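Side-chain contacts in penicillin-binding protein PbpB (Mycobacterium tuberculosis, PDB 6KGU), which synthesises cross-linked peptidoglycan from lipid intermediates during cell wall formation and binds beta-lactam antibiotics such as aztreonam: residues G131-N136 against Y204-V209; G140-W143 against G147-G150; N240-S245 against G249-K254. One frame throughout, in Å; residues are numbered along the deposited sequence.

Interaction 1: residues G131-N136 against Y204-V209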
loop_
_atom_site.group_PDB
_atom_site.type_symbol
_atom_site.label_atom_id
_atom_site.label_comp_id
_atom_site.label_asym_id
_atom_site.label_seq_id
_atom_site.Cartn_x
_atom_site.Cartn_y
_atom_site.Cartn_z
ATOM N N GLY A 131 0.297 -17.934 15.257
ATOM C CA GLY A 131 1.596 -18.237 14.686
ATOM C C GLY A 131 2.122 -17.038 13.923
ATOM O O GLY A 131 2.299 -15.950 14.474
ATOM N N SER A 132 2.358 -17.219 12.623
ATOM C CA SER A 132 2.901 -16.147 11.798
ATOM C C SER A 132 1.884 -15.048 11.491
ATOM O O SER A 132 2.270 -14.025 10.911
ATOM C CB SER A 132 3.446 -16.729 10.483
ATOM O OG SER A 132 2.377 -17.137 9.652
ATOM N N LEU A 133 0.616 -15.212 11.862
ATOM C CA LEU A 133 -0.408 -14.254 11.438
ATOM C C LEU A 133 -0.068 -12.831 11.890
ATOM O O LEU A 133 0.068 -12.559 13.089
ATOM C CB LEU A 133 -1.774 -14.657 11.983
ATOM C CG LEU A 133 -2.933 -13.698 11.660
ATOM C CD1 LEU A 133 -3.232 -13.720 10.172
ATOM C CD2 LEU A 133 -4.208 -14.063 12.441
ATOM N N ALA A 134 0.060 -11.922 10.923
ATOM C CA ALA A 134 0.400 -10.524 11.204
ATOM C C ALA A 134 1.665 -10.399 12.057
ATOM O O ALA A 134 1.839 -9.416 12.778
ATOM C CB ALA A 134 -0.769 -9.791 11.879
ATOM N N ALA A 135 2.571 -11.383 11.979
ATOM C CA ALA A 135 3.793 -11.290 12.773
ATOM C C ALA A 135 4.700 -10.173 12.296
ATOM O O ALA A 135 5.525 -9.690 13.077
ATOM C CB ALA A 135 4.568 -12.611 12.749
ATOM N N ASN A 136 4.575 -9.759 11.032
ATOM C CA ASN A 136 5.339 -8.601 10.555
ATOM C C ASN A 136 5.022 -7.350 11.368
ATOM O O ASN A 136 5.890 -6.482 11.551
ATOM C CB ASN A 136 5.035 -8.359 9.068
ATOM C CG ASN A 136 3.539 -8.368 8.766
ATOM O OD1 ASN A 136 2.814 -9.314 9.115
ATOM N ND2 ASN A 136 3.066 -7.298 8.138
ATOM N N TYR A 204 -6.623 -13.926 5.199
ATOM C CA TYR A 204 -6.827 -14.202 3.776
ATOM C C TYR A 204 -5.772 -13.490 2.934
ATOM O O TYR A 204 -5.171 -14.082 2.029
ATOM C CB TYR A 204 -8.234 -13.765 3.351
ATOM C CG TYR A 204 -8.587 -14.155 1.936
ATOM C CD1 TYR A 204 -9.061 -15.430 1.641
ATOM C CD2 TYR A 204 -8.455 -13.251 0.898
ATOM C CE1 TYR A 204 -9.376 -15.803 0.332
ATOM C CE2 TYR A 204 -8.774 -13.602 -0.408
ATOM C CZ TYR A 204 -9.228 -14.881 -0.684
ATOM O OH TYR A 204 -9.535 -15.214 -1.986
ATOM N N VAL A 205 -5.541 -12.207 3.216
ATOM C CA VAL A 205 -4.559 -11.451 2.438
ATOM C C VAL A 205 -3.165 -12.053 2.606
ATOM O O VAL A 205 -2.430 -12.218 1.631
ATOM C CB VAL A 205 -4.602 -9.967 2.839
ATOM C CG1 VAL A 205 -3.420 -9.191 2.208
ATOM C CG2 VAL A 205 -5.958 -9.359 2.409
ATOM N N GLN A 206 -2.798 -12.434 3.836
ATOM C CA GLN A 206 -1.451 -12.958 4.075
ATOM C C GLN A 206 -1.223 -14.265 3.326
ATOM O O GLN A 206 -0.154 -14.479 2.744
ATOM C CB GLN A 206 -1.217 -13.142 5.583
ATOM C CG GLN A 206 0.235 -13.480 5.962
ATOM C CD GLN A 206 0.515 -13.320 7.457
ATOM O OE1 GLN A 206 -0.151 -12.542 8.155
ATOM N NE2 GLN A 206 1.488 -14.082 7.960
ATOM N N GLN A 207 -2.225 -15.153 3.328
ATOM C CA GLN A 207 -2.146 -16.378 2.542
ATOM C C GLN A 207 -2.064 -16.084 1.052
ATOM O O GLN A 207 -1.260 -16.684 0.330
ATOM C CB GLN A 207 -3.366 -17.240 2.806
ATOM C CG GLN A 207 -3.433 -17.890 4.138
ATOM C CD GLN A 207 -4.687 -18.722 4.188
ATOM O OE1 GLN A 207 -5.798 -18.185 4.346
ATOM N NE2 GLN A 207 -4.539 -20.025 3.963
ATOM N N GLN A 208 -2.932 -15.205 0.561
ATOM C CA GLN A 208 -2.892 -14.878 -0.861
ATOM C C GLN A 208 -1.549 -14.270 -1.246
ATOM O O GLN A 208 -1.051 -14.521 -2.351
ATOM C CB GLN A 208 -4.055 -13.947 -1.214
ATOM C CG GLN A 208 -5.428 -14.683 -1.236
ATOM C CD GLN A 208 -5.589 -15.565 -2.477
ATOM O OE1 GLN A 208 -5.053 -15.258 -3.544
ATOM N NE2 GLN A 208 -6.325 -16.654 -2.338
ATOM N N VAL A 209 -0.921 -13.513 -0.339
ATOM C CA VAL A 209 0.387 -12.947 -0.665
ATOM C C VAL A 209 1.428 -14.057 -0.793
ATOM O O VAL A 209 2.313 -14.005 -1.665
ATOM C CB VAL A 209 0.778 -11.893 0.390
ATOM C CG1 VAL A 209 2.286 -11.729 0.475
ATOM C CG2 VAL A 209 0.095 -10.547 0.055
HETATM O O HOH W 1 2.243 -17.042 6.703
#
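Gln206 reaches from helix 199-216 to the turn at Ser132-Ala135. With CG anti to the backbone N (chi1 -171°) and the chain extended beyond it, CB and CG span the gap left by the CA atoms of Leu133 and Gln206, 7.5 Å apart, and the amide does the touching. Gln206 CD lies 3.8 Å from Ala134 N, and its two branches part there. Gln206 OE1 accepts from Ala134 N at 2.8 Å, in the carbonyl plane and on a lone pair, with the N-H pointing almost straight at it; Gln202 NE2 also donates to this oxygen. On its flank Leu133 CD1 approaches Gln206 OE1 to 3.9 Å. Gln206 NE2 donates to Ser132 O at 3.1 Å; this donor sits well above the carbonyl plane, while Ala135 N, closing the type II beta turn, reaches the same oxygen from the opposite face. Water 1 accepts weakly from NE2 and is hydrogen-bonded to Ser132 OG. A single carboxamide accepts at OE1 and donates at NE2, which probably fixes its flip state, and hydrogen bonds between uncharged groups tie the turn to helix 199-216, whose Val205 and Val209 pack on strand 220-227.

Interaction 2: residues G140-W143 against G147-G150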
loop_
_atom_site.group_PDB
_atom_site.type_symbol
_atom_site.label_atom_id
_atom_site.label_comp_id
_atom_site.label_asym_id
_atom_site.label_seq_id
_atom_site.Cartn_x
_atom_site.Cartn_y
_atom_site.Cartn_z
ATOM N N GLY A 140 7.815 -10.143 18.125
ATOM C CA GLY A 140 8.080 -11.255 19.014
ATOM C C GLY A 140 8.643 -10.806 20.353
ATOM O O GLY A 140 8.930 -9.626 20.578
ATOM N N ILE A 141 8.819 -11.783 21.241
ATOM C CA ILE A 141 9.150 -11.542 22.640
ATOM C C ILE A 141 10.582 -11.988 22.885
ATOM O O ILE A 141 11.107 -12.875 22.201
ATOM C CB ILE A 141 8.151 -12.277 23.568
ATOM C CG1 ILE A 141 7.977 -11.532 24.888
ATOM C CG2 ILE A 141 8.555 -13.738 23.802
ATOM C CD1 ILE A 141 7.234 -10.224 24.736
ATOM N N ASP A 142 11.226 -11.347 23.853
ATOM C CA ASP A 142 12.584 -11.694 24.231
ATOM C C ASP A 142 12.552 -12.696 25.387
ATOM O O ASP A 142 11.490 -13.052 25.906
ATOM C CB ASP A 142 13.366 -10.436 24.601
ATOM C CG ASP A 142 14.853 -10.569 24.344
ATOM O OD1 ASP A 142 15.338 -11.715 24.208
ATOM O OD2 ASP A 142 15.540 -9.521 24.272
ATOM N N TRP A 143 13.743 -13.149 25.797
ATOM C CA TRP A 143 13.855 -14.126 26.878
ATOM C C TRP A 143 13.298 -13.589 28.190
ATOM O O TRP A 143 12.754 -14.355 28.989
ATOM C CB TRP A 143 15.322 -14.549 27.062
ATOM C CG TRP A 143 16.256 -13.443 27.547
ATOM C CD1 TRP A 143 16.956 -12.553 26.772
ATOM C CD2 TRP A 143 16.591 -13.129 28.910
ATOM N NE1 TRP A 143 17.699 -11.708 27.568
ATOM C CE2 TRP A 143 17.491 -12.040 28.882
ATOM C CE3 TRP A 143 16.216 -13.662 30.151
ATOM C CZ2 TRP A 143 18.021 -11.476 30.047
ATOM C CZ3 TRP A 143 16.743 -13.097 31.305
ATOM C CH2 TRP A 143 17.635 -12.017 31.242
ATOM N N GLY A 147 9.569 -6.914 24.812
ATOM C CA GLY A 147 9.520 -6.975 23.364
ATOM C C GLY A 147 10.902 -7.209 22.780
ATOM O O GLY A 147 11.903 -6.683 23.273
ATOM N N LEU A 148 10.956 -8.041 21.745
ATOM C CA LEU A 148 12.164 -8.243 20.949
ATOM C C LEU A 148 12.152 -7.435 19.657
ATOM O O LEU A 148 13.157 -6.811 19.305
ATOM C CB LEU A 148 12.331 -9.737 20.620
ATOM C CG LEU A 148 13.632 -10.117 19.899
ATOM C CD1 LEU A 148 14.847 -9.770 20.755
ATOM C CD2 LEU A 148 13.650 -11.593 19.501
ATOM N N LEU A 149 11.034 -7.420 18.941
ATOM C CA LEU A 149 10.906 -6.625 17.725
ATOM C C LEU A 149 9.419 -6.409 17.458
ATOM O O LEU A 149 8.556 -6.906 18.192
ATOM C CB LEU A 149 11.628 -7.286 16.534
ATOM C CG LEU A 149 11.010 -8.533 15.884
ATOM C CD1 LEU A 149 11.808 -8.952 14.650
ATOM C CD2 LEU A 149 10.894 -9.697 16.844
ATOM N N GLY A 150 9.123 -5.641 16.408
ATOM C CA GLY A 150 7.736 -5.363 16.096
ATOM C C GLY A 150 7.078 -4.485 17.155
ATOM O O GLY A 150 7.738 -3.809 17.950
#
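Leu148 lays its CD1 methyl against the carboxylate of Asp142, 3.6 Å from Asp142 OD2 and 3.7 Å from Asp142 CG, the two side chains crossing at about a right angle. The nearest atoms are a methyl and a carboxylate oxygen, so the touch is van der Waals contact without a polar bond. Closer to the backbone, Leu148 CB rests 3.4 Å from Gly140 O and also meets Ile141 C, while CD2 leans toward Ile141 O. CG of Leu148 stands anti to its own N (chi1 -174°), which sends CD1 to the Asp142 carboxylate and CD2 toward Ile141 O. Asp142 has a further task: its OD1 accepts from Trp143 N on the anti side, out of the carboxylate plane, and this short bond probably helps to hold the carboxylate beside the leucine methyl.

These residues belong to a beta hairpin of strands 140-141 and 147-149, and the pairing contains a classic beta bulge. Leu148 and Leu149 both face Gly140, whose O accepts from Leu148 N at 2.8 Å and only weakly from Leu149 N at 3.5 Å. The return bond, Gly140 N to Leu149 O, is weak as well. Past the bulge the register moves by one residue, and Ile141 pairs with Gly147 as a non-hydrogen-bonded pair.

On the Gly140 side, Leu149 CD2 folds to 3.4 Å from Gly140 N; its CG stands between the backbone N and carbonyl carbon (chi1 73°), and the methyl also lies near Gly140 CA. Ile141 CD1 comes back toward Gly147 N, itself bonded to Asp156 OD1, and the isoleucine side chain also packs on Arg18 and Tyr128. Leu149 touches Leu256 in a loop beyond the hairpin.

Interaction 3: residues N240-S245 against G249-K254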
loop_
_atom_site.group_PDB
_atom_site.type_symbol
_atom_site.label_atom_id
_atom_site.label_comp_id
_atom_site.label_asym_id
_atom_site.label_seq_id
_atom_site.Cartn_x
_atom_site.Cartn_y
_atom_site.Cartn_z
ATOM N N ASN A 240 6.580 -15.081 3.423
ATOM C CA ASN A 240 7.721 -15.640 4.153
ATOM C C ASN A 240 7.792 -15.127 5.597
ATOM O O ASN A 240 8.885 -14.968 6.151
ATOM C CB ASN A 240 9.034 -15.333 3.417
ATOM C CG ASN A 240 10.188 -16.229 3.855
ATOM O OD1 ASN A 240 9.974 -17.370 4.269
ATOM N ND2 ASN A 240 11.418 -15.710 3.765
ATOM N N THR A 241 6.630 -14.850 6.205
ATOM C CA THR A 241 6.582 -14.205 7.514
ATOM C C THR A 241 7.011 -15.172 8.608
ATOM O O THR A 241 6.525 -16.308 8.677
ATOM C CB THR A 241 5.172 -13.704 7.818
ATOM O OG1 THR A 241 4.717 -12.847 6.761
ATOM C CG2 THR A 241 5.160 -12.932 9.129
ATOM N N PHE A 242 7.873 -14.701 9.506
ATOM C CA PHE A 242 8.401 -15.567 10.547
ATOM C C PHE A 242 7.319 -15.947 11.560
ATOM O O PHE A 242 6.217 -15.386 11.602
ATOM C CB PHE A 242 9.564 -14.895 11.264
ATOM C CG PHE A 242 9.149 -13.928 12.347
ATOM C CD1 PHE A 242 8.422 -12.783 12.041
ATOM C CD2 PHE A 242 9.517 -14.148 13.662
ATOM C CE1 PHE A 242 8.060 -11.870 13.031
ATOM C CE2 PHE A 242 9.159 -13.249 14.651
ATOM C CZ PHE A 242 8.430 -12.097 14.329
ATOM N N ASP A 243 7.662 -16.912 12.403
ATOM C CA ASP A 243 6.734 -17.389 13.425
ATOM C C ASP A 243 7.272 -17.016 14.797
ATOM O O ASP A 243 8.226 -17.653 15.275
ATOM C CB ASP A 243 6.548 -18.903 13.311
ATOM C CG ASP A 243 5.547 -19.454 14.306
ATOM O OD1 ASP A 243 5.080 -18.719 15.210
ATOM O OD2 ASP A 243 5.246 -20.650 14.185
ATOM N N PRO A 244 6.701 -16.012 15.466
ATOM C CA PRO A 244 7.237 -15.594 16.771
ATOM C C PRO A 244 7.007 -16.599 17.894
ATOM O O PRO A 244 7.540 -16.396 18.987
ATOM C CB PRO A 244 6.500 -14.281 17.043
ATOM C CG PRO A 244 5.185 -14.434 16.322
ATOM C CD PRO A 244 5.493 -15.252 15.084
ATOM N N SER A 245 6.235 -17.663 17.681
ATOM C CA SER A 245 6.199 -18.734 18.671
ATOM C C SER A 245 7.444 -19.610 18.615
ATOM O O SER A 245 7.550 -20.560 19.395
ATOM C CB SER A 245 4.950 -19.603 18.479
ATOM O OG SER A 245 5.069 -20.449 17.334
ATOM N N GLY A 249 16.440 -17.232 16.205
ATOM C CA GLY A 249 17.721 -17.713 15.723
ATOM C C GLY A 249 17.639 -18.866 14.746
ATOM O O GLY A 249 18.629 -19.143 14.062
ATOM N N ARG A 250 16.502 -19.549 14.673
ATOM C CA ARG A 250 16.303 -20.609 13.700
ATOM C C ARG A 250 15.636 -20.105 12.423
ATOM O O ARG A 250 15.314 -20.909 11.543
ATOM C CB ARG A 250 15.464 -21.733 14.316
ATOM C CG ARG A 250 16.155 -22.514 15.433
ATOM C CD ARG A 250 15.586 -23.934 15.558
ATOM N NE ARG A 250 14.215 -23.956 16.070
ATOM C CZ ARG A 250 13.119 -24.027 15.316
ATOM N NH1 ARG A 250 13.214 -24.085 13.991
ATOM N NH2 ARG A 250 11.922 -24.043 15.890
ATOM N N GLN A 251 15.421 -18.799 12.297
ATOM C CA GLN A 251 14.572 -18.289 11.231
ATOM C C GLN A 251 15.291 -17.244 10.386
ATOM O O GLN A 251 14.672 -16.288 9.907
ATOM C CB GLN A 251 13.270 -17.741 11.814
ATOM C CG GLN A 251 12.416 -18.817 12.517
ATOM C CD GLN A 251 11.074 -18.286 12.997
ATOM O OE1 GLN A 251 10.147 -18.116 12.206
ATOM N NE2 GLN A 251 10.965 -18.016 14.303
ATOM N N GLY A 252 16.597 -17.423 10.180
ATOM C CA GLY A 252 17.328 -16.569 9.258
ATOM C C GLY A 252 16.797 -16.604 7.835
ATOM O O GLY A 252 17.001 -15.647 7.082
ATOM N N ASP A 253 16.111 -17.678 7.446
ATOM C CA ASP A 253 15.546 -17.727 6.106
ATOM C C ASP A 253 14.139 -17.134 6.037
ATOM O O ASP A 253 13.508 -17.197 4.984
ATOM C CB ASP A 253 15.557 -19.159 5.571
ATOM C CG ASP A 253 14.625 -20.099 6.336
ATOM O OD1 ASP A 253 14.256 -19.805 7.493
ATOM O OD2 ASP A 253 14.271 -21.153 5.777
ATOM N N LYS A 254 13.664 -16.517 7.113
ATOM C CA LYS A 254 12.324 -15.952 7.176
ATOM C C LYS A 254 12.395 -14.433 7.080
ATOM O O LYS A 254 13.456 -13.828 7.247
ATOM C CB LYS A 254 11.626 -16.384 8.474
ATOM C CG LYS A 254 11.199 -17.860 8.460
ATOM C CD LYS A 254 9.982 -17.964 7.559
ATOM C CE LYS A 254 9.756 -19.316 6.982
ATOM N NZ LYS A 254 8.591 -19.176 6.047
HETATM O O HOH W 2 5.818 -18.206 6.338
#
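Gln251 and the backbone of Asp243 are joined by two hydrogen bonds, one at each end of the glutamine amide. CG of Gln251 is anti to its carbonyl carbon (chi1 -63°), and the extended chain beyond it delivers the amide to the backbone N-H and C=O of Asp243. Gln251 OE1 accepts from Asp243 N at 2.8 Å, nearly straight and on a lone pair in the carbonyl plane. Gln251 NE2 donates to Asp243 O at 2.9 Å; here the donor stands above the plane of the accepting carbonyl, though the acceptor lies near the amide plane of Gln251. The same amide comes up to Phe242, with Gln251 OE1 3.4 Å from Phe242 CB and NE2 at the ring edge, near its plane; ring and amide planes are 41° apart.

Both segments belong to one irregular loop of the transpeptidase domain, between strand 233-238 and helix 259-262, and two local motifs shape it. An Asx turn has Asp243 OD1 accepting from Ser245 N, and a type I beta turn runs from Gln251 to Lys254.

At the other end, Asn240 bridges to that second turn. Asn240 ND2 donates to Asp253 O at 2.8 Å, close to the amide plane of the asparagine, and Asn240 OD1 accepts from Lys254 NZ at 2.9 Å. The lysine chain bends at chi2 (-75°), which lays CD and CE alongside Asn240 OD1 before NZ arrives. Water 2 joins NZ to Thr241 O, accepting from the ammonium and donating to the carbonyl. Between the two polar ends, Lys254 CB packs on Phe242 CB at 3.8 Å.

Interaction 1 is the buried one, interaction 3 is partly buried and interaction 2 lies at the surface, its centre about 26 Å from the centre of the chain, against about 15 Å for the centre of interaction 1. Glutamine amides hydrogen-bond to backbone N-H and C=O groups in interactions 1 and 3, but only interaction 3 adds a lysine ammonium; interaction 2 instead relies on bulged strand pairing and leucine packing. Residues 131-136 lead through helix 135-138 into strand 140-141, so the first two contacts adjoin along the chain without other touch. The 240-245 loop packs on both: Phe242 O lies 3.3 Å from Ser132 CB, and Pro244 CB 3.9 Å from Gly140 CA.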